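Local coordinates for protein threonine--tRNA ligase catalytic subunit (Aeropyrum pernix, PDB 3A32) that probably activates threonine with ATP and transfers it to the acceptor end of tRNA(Thr), working as a homodimer with one zinc ion in each subunit, at residues A[69-74]-A[113-118]; A[177-182]-A[241-246]; A[201-206]-A[262-267]. One frame throughout, in Å; residues are numbered along the deposited sequence.

Contact 1: A[69-74]-A[113-118]; sequences YVVETP and PYHILL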
loop_
_atom_site.group_PDB
_atom_site.type_symbol
_atom_site.label_atom_id
_atom_site.label_comp_id
_atom_site.label_asym_id
_atom_site.label_seq_id
_atom_site.Cartn_x
_atom_site.Cartn_y
_atom_site.Cartn_z
ATOM N N TYR A 69 7.447 7.874 -11.313
ATOM C CA TYR A 69 7.763 6.529 -10.938
ATOM C C TYR A 69 7.344 6.345 -9.498
ATOM O O TYR A 69 7.701 7.154 -8.651
ATOM C CB TYR A 69 9.232 6.358 -11.021
ATOM C CG TYR A 69 9.820 6.638 -12.359
ATOM C CD1 TYR A 69 9.469 5.870 -13.478
ATOM C CD2 TYR A 69 10.821 7.627 -12.509
ATOM C CE1 TYR A 69 10.049 6.126 -14.722
ATOM C CE2 TYR A 69 11.404 7.870 -13.736
ATOM C CZ TYR A 69 11.022 7.117 -14.825
ATOM O OH TYR A 69 11.610 7.347 -16.025
ATOM N N VAL A 70 6.588 5.286 -9.217
ATOM C CA VAL A 70 6.243 5.003 -7.830
ATOM C C VAL A 70 7.252 4.118 -7.167
ATOM O O VAL A 70 7.755 3.164 -7.782
ATOM C CB VAL A 70 4.791 4.515 -7.639
ATOM C CG1 VAL A 70 3.827 5.577 -8.320
ATOM C CG2 VAL A 70 4.594 3.122 -8.154
ATOM N N VAL A 71 7.594 4.471 -5.933
ATOM C CA VAL A 71 8.601 3.767 -5.216
ATOM C C VAL A 71 8.205 3.581 -3.758
ATOM O O VAL A 71 7.240 4.180 -3.244
ATOM C CB VAL A 71 10.016 4.430 -5.348
ATOM C CG1 VAL A 71 10.405 4.571 -6.833
ATOM C CG2 VAL A 71 10.083 5.756 -4.601
ATOM N N GLU A 72 8.915 2.683 -3.123
ATOM C CA GLU A 72 8.810 2.496 -1.675
ATOM C C GLU A 72 10.265 2.389 -1.192
ATOM O O GLU A 72 11.068 1.611 -1.767
ATOM C CB GLU A 72 7.962 1.264 -1.333
ATOM C CG GLU A 72 8.081 0.831 0.143
ATOM C CD GLU A 72 7.003 -0.191 0.621
ATOM O OE1 GLU A 72 6.175 -0.619 -0.213
ATOM O OE2 GLU A 72 6.974 -0.522 1.871
ATOM N N THR A 73 10.626 3.220 -0.209
ATOM C CA THR A 73 12.026 3.252 0.259
ATOM C C THR A 73 12.078 2.782 1.715
ATOM O O THR A 73 11.054 2.823 2.406
ATOM C CB THR A 73 12.731 4.656 0.004
ATOM O OG1 THR A 73 12.057 5.710 0.721
ATOM C CG2 THR A 73 12.804 5.008 -1.523
ATOM N N PRO A 74 13.258 2.327 2.191
ATOM C CA PRO A 74 13.294 1.779 3.540
ATOM C C PRO A 74 12.874 2.701 4.649
ATOM O O PRO A 74 12.953 3.938 4.542
ATOM C CB PRO A 74 14.751 1.393 3.725
ATOM C CG PRO A 74 15.228 1.143 2.319
ATOM C CD PRO A 74 14.564 2.229 1.538
ATOM N N PRO A 113 16.578 11.794 0.624
ATOM C CA PRO A 113 17.871 11.155 0.355
ATOM C C PRO A 113 17.730 9.781 -0.298
ATOM O O PRO A 113 18.525 9.450 -1.193
ATOM C CB PRO A 113 18.507 11.040 1.754
ATOM C CG PRO A 113 17.837 12.147 2.590
ATOM C CD PRO A 113 16.432 12.200 2.039
ATOM N N TYR A 114 16.721 9.004 0.112
ATOM C CA TYR A 114 16.465 7.706 -0.547
ATOM C C TYR A 114 16.064 7.908 -2.008
ATOM O O TYR A 114 16.611 7.259 -2.879
ATOM C CB TYR A 114 15.475 6.829 0.239
ATOM C CG TYR A 114 16.126 5.908 1.314
ATOM C CD1 TYR A 114 15.636 5.854 2.618
ATOM C CD2 TYR A 114 17.178 5.060 0.998
ATOM C CE1 TYR A 114 16.189 5.019 3.585
ATOM C CE2 TYR A 114 17.723 4.192 1.960
ATOM C CZ TYR A 114 17.236 4.184 3.236
ATOM O OH TYR A 114 17.801 3.343 4.181
ATOM N N HIS A 115 15.159 8.853 -2.281
ATOM C CA HIS A 115 14.697 9.143 -3.672
ATOM C C HIS A 115 15.838 9.611 -4.547
ATOM O O HIS A 115 15.856 9.276 -5.712
ATOM C CB HIS A 115 13.566 10.185 -3.680
ATOM C CG HIS A 115 12.281 9.659 -3.103
ATOM N ND1 HIS A 115 11.087 10.343 -3.175
ATOM C CD2 HIS A 115 12.008 8.488 -2.476
ATOM C CE1 HIS A 115 10.135 9.612 -2.627
ATOM N NE2 HIS A 115 10.667 8.486 -2.196
ATOM N N ILE A 116 16.784 10.377 -3.965
ATOM C CA ILE A 116 18.016 10.785 -4.672
ATOM C C ILE A 116 18.977 9.635 -4.938
ATOM O O ILE A 116 19.552 9.581 -6.002
ATOM C CB ILE A 116 18.769 11.925 -3.972
ATOM C CG1 ILE A 116 17.897 13.166 -3.946
ATOM C CG2 ILE A 116 20.134 12.228 -4.698
ATOM C CD1 ILE A 116 18.326 14.064 -2.826
ATOM N N LEU A 117 19.151 8.722 -3.987
ATOM C CA LEU A 117 19.932 7.529 -4.255
ATOM C C LEU A 117 19.349 6.721 -5.437
ATOM O O LEU A 117 20.101 6.154 -6.259
ATOM C CB LEU A 117 20.076 6.653 -2.988
ATOM C CG LEU A 117 20.979 7.103 -1.803
ATOM C CD1 LEU A 117 20.958 6.047 -0.693
ATOM C CD2 LEU A 117 22.472 7.386 -2.202
ATOM N N LEU A 118 18.021 6.643 -5.521
ATOM C CA LEU A 118 17.354 5.920 -6.613
ATOM C C LEU A 118 17.586 6.605 -7.947
ATOM O O LEU A 118 17.775 5.955 -8.934
ATOM C CB LEU A 118 15.818 5.795 -6.381
ATOM C CG LEU A 118 15.358 4.880 -5.214
ATOM C CD1 LEU A 118 13.843 4.721 -5.117
ATOM C CD2 LEU A 118 16.023 3.518 -5.316
#

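Contact 2: A[177-182]-A[241-246]; sequences VVYDVF and EKYGID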
loop_
_atom_site.group_PDB
_atom_site.type_symbol
_atom_site.label_atom_id
_atom_site.label_comp_id
_atom_site.label_asym_id
_atom_site.label_seq_id
_atom_site.Cartn_x
_atom_site.Cartn_y
_atom_site.Cartn_z
ATOM N N VAL A 177 6.451 22.104 -14.897
ATOM C CA VAL A 177 6.440 21.169 -13.810
ATOM C C VAL A 177 5.740 21.760 -12.588
ATOM O O VAL A 177 4.866 21.111 -11.987
ATOM C CB VAL A 177 7.889 20.713 -13.479
ATOM C CG1 VAL A 177 7.997 20.253 -12.041
ATOM C CG2 VAL A 177 8.362 19.595 -14.482
ATOM N N VAL A 178 6.086 23.012 -12.251
ATOM C CA VAL A 178 5.450 23.728 -11.143
ATOM C C VAL A 178 3.949 23.850 -11.342
ATOM O O VAL A 178 3.147 23.599 -10.409
ATOM C CB VAL A 178 6.128 25.142 -10.837
ATOM C CG1 VAL A 178 5.397 25.872 -9.670
ATOM C CG2 VAL A 178 7.557 24.956 -10.454
ATOM N N TYR A 179 3.571 24.257 -12.559
ATOM C CA TYR A 179 2.190 24.421 -12.919
ATOM C C TYR A 179 1.446 23.078 -12.832
ATOM O O TYR A 179 0.364 23.010 -12.262
ATOM C CB TYR A 179 2.078 25.041 -14.319
ATOM C CG TYR A 179 0.648 25.278 -14.726
ATOM C CD1 TYR A 179 -0.072 26.397 -14.247
ATOM C CD2 TYR A 179 -0.003 24.370 -15.563
ATOM C CE1 TYR A 179 -1.408 26.575 -14.601
ATOM C CE2 TYR A 179 -1.314 24.556 -15.937
ATOM C CZ TYR A 179 -1.995 25.642 -15.465
ATOM O OH TYR A 179 -3.302 25.756 -15.851
ATOM N N ASP A 180 2.033 22.023 -13.396
ATOM C CA ASP A 180 1.452 20.704 -13.400
ATOM C C ASP A 180 1.180 20.161 -12.007
ATOM O O ASP A 180 0.166 19.461 -11.810
ATOM C CB ASP A 180 2.354 19.719 -14.146
ATOM C CG ASP A 180 2.330 19.937 -15.706
ATOM O OD1 ASP A 180 1.516 20.724 -16.220
ATOM O OD2 ASP A 180 3.136 19.292 -16.409
ATOM N N VAL A 181 2.070 20.487 -11.054
ATOM C CA VAL A 181 1.889 20.052 -9.652
ATOM C C VAL A 181 0.694 20.753 -9.077
ATOM O O VAL A 181 -0.115 20.107 -8.414
ATOM C CB VAL A 181 3.152 20.226 -8.771
ATOM C CG1 VAL A 181 2.840 19.922 -7.272
ATOM C CG2 VAL A 181 4.264 19.279 -9.275
ATOM N N PHE A 182 0.527 22.046 -9.397
ATOM C CA PHE A 182 -0.710 22.691 -9.022
ATOM C C PHE A 182 -1.904 21.942 -9.611
ATOM O O PHE A 182 -2.899 21.730 -8.914
ATOM C CB PHE A 182 -0.793 24.183 -9.436
ATOM C CG PHE A 182 -2.185 24.755 -9.266
ATOM C CD1 PHE A 182 -2.610 25.239 -8.035
ATOM C CD2 PHE A 182 -3.076 24.766 -10.316
ATOM C CE1 PHE A 182 -3.918 25.751 -7.862
ATOM C CE2 PHE A 182 -4.386 25.264 -10.147
ATOM C CZ PHE A 182 -4.789 25.752 -8.910
ATOM N N GLU A 241 -4.181 33.438 -14.025
ATOM C CA GLU A 241 -4.814 33.706 -15.292
ATOM C C GLU A 241 -5.902 32.703 -15.521
ATOM O O GLU A 241 -6.961 33.087 -15.956
ATOM C CB GLU A 241 -3.828 33.719 -16.475
ATOM C CG GLU A 241 -4.439 34.449 -17.709
ATOM C CD GLU A 241 -3.786 34.061 -19.034
ATOM O OE1 GLU A 241 -2.527 34.159 -19.143
ATOM O OE2 GLU A 241 -4.543 33.666 -19.970
ATOM N N LYS A 242 -5.650 31.421 -15.221
ATOM C CA LYS A 242 -6.616 30.356 -15.583
ATOM C C LYS A 242 -7.816 30.252 -14.636
ATOM O O LYS A 242 -8.956 30.012 -15.081
ATOM C CB LYS A 242 -5.929 28.995 -15.722
ATOM C CG LYS A 242 -6.876 27.897 -16.276
ATOM C CD LYS A 242 -6.221 26.521 -16.450
ATOM C CE LYS A 242 -7.227 25.479 -16.959
ATOM N NZ LYS A 242 -6.635 24.122 -17.416
ATOM N N TYR A 243 -7.566 30.454 -13.334
ATOM C CA TYR A 243 -8.602 30.254 -12.327
ATOM C C TYR A 243 -8.970 31.475 -11.496
ATOM O O TYR A 243 -9.914 31.429 -10.649
ATOM C CB TYR A 243 -8.165 29.132 -11.392
ATOM C CG TYR A 243 -7.888 27.833 -12.091
ATOM C CD1 TYR A 243 -8.935 27.065 -12.626
ATOM C CD2 TYR A 243 -6.594 27.364 -12.222
ATOM C CE1 TYR A 243 -8.684 25.865 -13.269
ATOM C CE2 TYR A 243 -6.337 26.184 -12.870
ATOM C CZ TYR A 243 -7.384 25.434 -13.369
ATOM O OH TYR A 243 -7.122 24.245 -13.993
ATOM N N GLY A 244 -8.221 32.553 -11.687
ATOM C CA GLY A 244 -8.507 33.819 -10.987
ATOM C C GLY A 244 -8.153 33.642 -9.530
ATOM O O GLY A 244 -8.604 34.412 -8.695
ATOM N N ILE A 245 -7.338 32.604 -9.247
ATOM C CA ILE A 245 -6.929 32.222 -7.904
ATOM C C ILE A 245 -5.874 33.225 -7.455
ATOM O O ILE A 245 -4.897 33.553 -8.175
ATOM C CB ILE A 245 -6.370 30.737 -7.834
ATOM C CG1 ILE A 245 -7.507 29.711 -7.940
ATOM C CG2 ILE A 245 -5.525 30.509 -6.568
ATOM C CD1 ILE A 245 -6.996 28.242 -8.002
ATOM N N ASP A 246 -6.040 33.738 -6.256
ATOM C CA ASP A 246 -5.122 34.790 -6.000
ATOM C C ASP A 246 -3.734 34.358 -5.399
ATOM O O ASP A 246 -3.609 33.263 -4.781
ATOM C CB ASP A 246 -5.862 36.049 -5.527
ATOM C CG ASP A 246 -6.186 36.026 -4.113
ATOM O OD1 ASP A 246 -7.318 36.442 -3.780
ATOM O OD2 ASP A 246 -5.284 35.639 -3.357
#

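Contact 3: A[201-206]-A[262-267]; sequences TFKVRL and DFIMMV. With SO4 (sulfate ion), chain C.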
loop_
_atom_site.group_PDB
_atom_site.type_symbol
_atom_site.label_atom_id
_atom_site.label_comp_id
_atom_site.label_asym_id
_atom_site.label_seq_id
_atom_site.Cartn_x
_atom_site.Cartn_y
_atom_site.Cartn_z
ATOM N N THR A 201 -12.189 29.852 -3.054
ATOM C CA THR A 201 -11.869 28.850 -2.045
ATOM C C THR A 201 -10.373 28.586 -1.921
ATOM O O THR A 201 -9.953 27.746 -1.160
ATOM C CB THR A 201 -12.579 27.500 -2.301
ATOM O OG1 THR A 201 -12.010 26.888 -3.450
ATOM C CG2 THR A 201 -14.082 27.685 -2.538
ATOM N N PHE A 202 -9.555 29.290 -2.671
ATOM C CA PHE A 202 -8.163 28.819 -2.787
ATOM C C PHE A 202 -7.205 29.998 -2.902
ATOM O O PHE A 202 -7.549 31.022 -3.491
ATOM C CB PHE A 202 -7.987 27.804 -3.940
ATOM C CG PHE A 202 -6.911 26.768 -3.681
ATOM C CD1 PHE A 202 -7.198 25.612 -2.918
ATOM C CD2 PHE A 202 -5.601 26.967 -4.150
ATOM C CE1 PHE A 202 -6.233 24.696 -2.616
ATOM C CE2 PHE A 202 -4.605 26.026 -3.875
ATOM C CZ PHE A 202 -4.944 24.847 -3.096
ATOM N N LYS A 203 -6.028 29.823 -2.311
ATOM C CA LYS A 203 -4.976 30.807 -2.314
ATOM C C LYS A 203 -3.623 30.103 -2.563
ATOM O O LYS A 203 -3.359 29.012 -2.031
ATOM C CB LYS A 203 -5.005 31.530 -0.934
ATOM C CG LYS A 203 -3.962 32.573 -0.744
ATOM C CD LYS A 203 -4.372 33.693 0.235
ATOM C CE LYS A 203 -4.519 33.159 1.645
ATOM N NZ LYS A 203 -4.767 34.226 2.668
ATOM N N VAL A 204 -2.757 30.729 -3.349
ATOM C CA VAL A 204 -1.411 30.242 -3.555
ATOM C C VAL A 204 -0.442 31.253 -2.929
ATOM O O VAL A 204 -0.451 32.420 -3.296
ATOM C CB VAL A 204 -1.095 30.019 -5.073
ATOM C CG1 VAL A 204 0.397 30.093 -5.333
ATOM C CG2 VAL A 204 -1.646 28.654 -5.554
ATOM N N ARG A 205 0.396 30.800 -1.999
ATOM C CA ARG A 205 1.340 31.681 -1.322
ATOM C C ARG A 205 2.784 31.342 -1.698
ATOM O O ARG A 205 3.243 30.225 -1.471
ATOM C CB ARG A 205 1.162 31.564 0.202
ATOM C CG ARG A 205 2.113 32.417 1.055
ATOM C CD ARG A 205 1.871 32.129 2.563
ATOM N NE ARG A 205 0.686 32.847 2.981
ATOM C CZ ARG A 205 -0.344 32.329 3.641
ATOM N NH1 ARG A 205 -0.343 31.053 4.037
ATOM N NH2 ARG A 205 -1.381 33.118 3.919
ATOM N N LEU A 206 3.525 32.326 -2.190
ATOM C CA LEU A 206 4.941 32.113 -2.499
ATOM C C LEU A 206 5.811 32.660 -1.400
ATOM O O LEU A 206 5.555 33.767 -0.897
ATOM C CB LEU A 206 5.318 32.776 -3.820
ATOM C CG LEU A 206 4.414 32.621 -5.062
ATOM C CD1 LEU A 206 5.064 33.262 -6.327
ATOM C CD2 LEU A 206 3.989 31.158 -5.379
ATOM N N ASP A 262 2.978 27.357 -1.368
ATOM C CA ASP A 262 2.089 26.570 -0.504
ATOM C C ASP A 262 0.691 26.630 -1.045
ATOM O O ASP A 262 0.264 27.664 -1.543
ATOM C CB ASP A 262 2.102 27.114 0.905
ATOM C CG ASP A 262 3.416 26.824 1.599
ATOM O OD1 ASP A 262 3.822 25.626 1.564
ATOM O OD2 ASP A 262 4.046 27.786 2.122
ATOM N N PHE A 263 0.018 25.488 -0.979
ATOM C CA PHE A 263 -1.377 25.346 -1.382
ATOM C C PHE A 263 -2.280 25.596 -0.184
ATOM O O PHE A 263 -2.162 24.908 0.820
ATOM C CB PHE A 263 -1.632 23.906 -1.811
ATOM C CG PHE A 263 -0.791 23.451 -2.984
ATOM C CD1 PHE A 263 -0.722 24.226 -4.180
ATOM C CD2 PHE A 263 -0.129 22.233 -2.936
ATOM C CE1 PHE A 263 0.009 23.775 -5.250
ATOM C CE2 PHE A 263 0.602 21.780 -4.022
ATOM C CZ PHE A 263 0.669 22.537 -5.157
ATOM N N ILE A 264 -3.202 26.530 -0.309
ATOM C CA ILE A 264 -3.994 26.941 0.810
ATOM C C ILE A 264 -5.466 27.010 0.430
ATOM O O ILE A 264 -5.860 27.861 -0.366
ATOM C CB ILE A 264 -3.558 28.342 1.347
ATOM C CG1 ILE A 264 -2.154 28.284 1.945
ATOM C CG2 ILE A 264 -4.511 28.796 2.449
ATOM C CD1 ILE A 264 -1.426 29.528 1.724
ATOM N N MET A 265 -6.275 26.130 1.012
ATOM C CA MET A 265 -7.711 26.243 0.862
ATOM C C MET A 265 -8.265 27.248 1.875
ATOM O O MET A 265 -7.903 27.205 3.048
ATOM C CB MET A 265 -8.373 24.879 1.067
ATOM C CG MET A 265 -9.868 24.933 0.891
ATOM S SD MET A 265 -10.502 23.356 0.339
ATOM C CE MET A 265 -9.834 23.272 -1.343
ATOM N N MET A 266 -9.139 28.123 1.411
ATOM C CA MET A 266 -9.903 29.037 2.255
ATOM C C MET A 266 -11.251 28.452 2.645
ATOM O O MET A 266 -12.064 28.107 1.778
ATOM C CB MET A 266 -10.109 30.379 1.560
ATOM C CG MET A 266 -8.810 31.049 1.189
ATOM S SD MET A 266 -7.653 31.228 2.594
ATOM C CE MET A 266 -8.697 32.223 3.716
ATOM N N VAL A 267 -11.476 28.331 3.959
ATOM C CA VAL A 267 -12.725 27.800 4.459
ATOM C C VAL A 267 -13.434 28.815 5.367
ATOM O O VAL A 267 -12.831 29.757 5.878
ATOM C CB VAL A 267 -12.567 26.388 5.138
ATOM C CG1 VAL A 267 -11.768 25.427 4.263
ATOM C CG2 VAL A 267 -11.930 26.476 6.507
HETATM S S SO4 C . -2.910 37.130 2.807
HETATM O O1 SO4 C . -3.827 36.688 1.752
HETATM O O2 SO4 C . -1.853 37.951 2.224
HETATM O O3 SO4 C . -3.697 37.946 3.730
HETATM O O4 SO4 C . -2.271 35.998 3.506
HETATM O O HOH W 1 5.054 29.788 0.707
#

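Contact 1: A[69-74]-A[113-118]
Tyr114 packs against Thr73 and Pro74, and its side chain can be traced outward atom by atom. Its CB packs on Thr73 CB at 3.5 Å, the two side chains sliding past each other in opposite directions, and its CG is still within reach of that same methine. The ring then passes to Pro74. Pro74 CD stands 3.6 Å from the ring centroid and only 6° off the ring normal, which is the geometry of a CH-pi contact over the face. On the CE1 flank, the carbonyl oxygen Pro74 O comes to 3.5 Å of Tyr114 CE1. At the tip, Tyr114 OH touches Pro74 CB at 3.6 Å and is hydrogen-bonded to the backbone oxygen of Ile76. An alanine here would probably leave Pro74 CD without the aromatic face and the Ile76 oxygen without its hydroxyl partner, although the CB contact with Thr73 could remain.

One helical position on, His115 turns its ring edge to Thr73: Thr73 CG2, anti to its own carbonyl carbon with OG1 at chi1 62°, lies in the imidazole plane, 3.7 Å from His115 CD2. Val71 CG2 comes obliquely to the same ring, and Val71 CB meets Leu118 CD1 tip to tip at 3.8 Å. Both imidazole nitrogens are engaged, NE2 with Glu138 and ND1 with the zinc ligand His166, so His115 is a second-shell residue of the metal site. Glu138 OE1 also bonds Thr73 OG1, tying the two segments together through a common acceptor.

The contact thus packs helix 112-126 against the chain leaving strand 69-70, with strand 134-143 beside Val71 and His115, helix 80-84 against Tyr114, and Leu43 and Phe44 of the second subunit packing on Tyr114 and Leu118.

Contact 2: A[177-182]-A[241-246]
Tyr179 and Phe182 both carry CG anti to the backbone N (chi1 -178° and 169°), which, three residues apart on helix 174-191, sets both CG atoms on the same flank of that helix; the rings go on from there toward Lys242, Tyr243 and Ile245. The receiving segment is the C-terminal end of helix 222-243, the connecting helix of a beta-alpha-beta crossover whose parallel strands, 202-207 and 246-250, are neighbours in the class II synthetase core. Side-chain ends do the touching: the nearest CA atoms, those of Tyr179 and Lys242, are still 10.9 Å apart.

Phe182 makes the apolar part. Its edge receives Tyr243 CE2, 3.5 Å from Phe182 CE2, and Ile245 CD1, 3.4 Å from Phe182 CZ. The phenylalanine and the isoleucine reach toward each other tip to tip, whereas the two aromatic side chains slide past in opposite directions. With ring centroids 5.7 Å apart and planes at 46°, Phe182 and Tyr243 form an oblique aromatic pair. Gly244, with its positive phi, ends the helix between the two residues that Phe182 meets, and the turn there brings Ile245 back to the same ring.

The outer part is more polar. Lys242 runs extended beyond CG and crosses Tyr179 at about a right angle, while its NZ goes on to a salt bridge with Glu183. The other carboxylate oxygen of Glu183 accepts the Tyr243 hydroxyl, so one acid of helix 174-191 holds the ends of two consecutive side chains. This pairing probably fixes how Tyr243 presents itself to Phe182. Within its own segment, Lys242 CG rests 3.8 Å above the Tyr243 ring plane, over its centre, and Lys242 CD comes 3.1 Å from Tyr179 OH, near the plane of the Tyr179 ring, a close carbon-to-oxygen contact and not a hydrogen bond.

Contact 3: A[201-206]-A[262-267]
Lys203 and Ile264 face each other as an antiparallel hydrogen-bonded pair, Lys203 N giving to Ile264 O at 2.8 Å and Ile264 N to Lys203 O at 3.0 Å. Arg205 and Asp262 repeat the pair of hydrogen bonds farther along. Beyond the other end of the pairing, Met266 N binds Thr201 O at 2.7 Å from well above the carbonyl plane, 53° out of it.

The side bearing Phe202, Phe263 and Met265 is tightly packed. Ile264 O lies 3.6 Å above the Phe202 ring plane, over its centre, while Met265 CE, 3.9 Å from Phe202 CD1, and Phe263 CB, 3.7 Å from Phe202 CZ, take up positions at its edge. Met185 and Leu189 of helix 174-191 pack on Phe202, Phe263 and Met265.

On the reverse side Ile264 and Asp262 are buried, but Lys203, Arg205 and Met266 are partly exposed and more loosely held. Ile264 CD1 lies 3.6 Å from Arg205 CZ, over a face of the guanidinium. Lys203 bends at chi3 (66°), which places its CE where Met266 SD brushes it. A sulfate, probably from the crystallisation liquor, joins the two cations: Lys203 NZ gives to its O1 at 2.8 Å, and Arg205 NH2 to its O4, which lies in the guanidinium plane. Glu275 of strand 273-284 forms salt bridges with both. A water bridges Arg205 O and Asp262 OD2, while Asp262 OD1 is hydrogen-bonded to Thr280 OG1.

Strands 202-207 and 260-268, backed by a helix on one side, belong to the largely antiparallel sheet characteristic of class II aminoacyl-tRNA synthetase catalytic domains.

How the contacts relate
From the N terminus, contact 1 comes first, closing a 38-residue loop that includes the small sheet of strands 76-78, 96-100 and 103-107, and it is complete before the other two open. Contacts 2 and 3 cross: their segments alternate as 177-182, 201-206, 241-246 and 262-267, so each loop contains one end of the other. They also touch, Val181 and Phe182 packing on Phe263 and Asp246 O lying 3.0 Å from Val204 N, probably a hydrogen bond. Contact 1 stays apart, its nearest atoms about 12 Å from contact 2 and 16 Å from contact 3. Contacts 1 and 3 nevertheless reach the same mixed sheet, which contact 2 flanks with its helices.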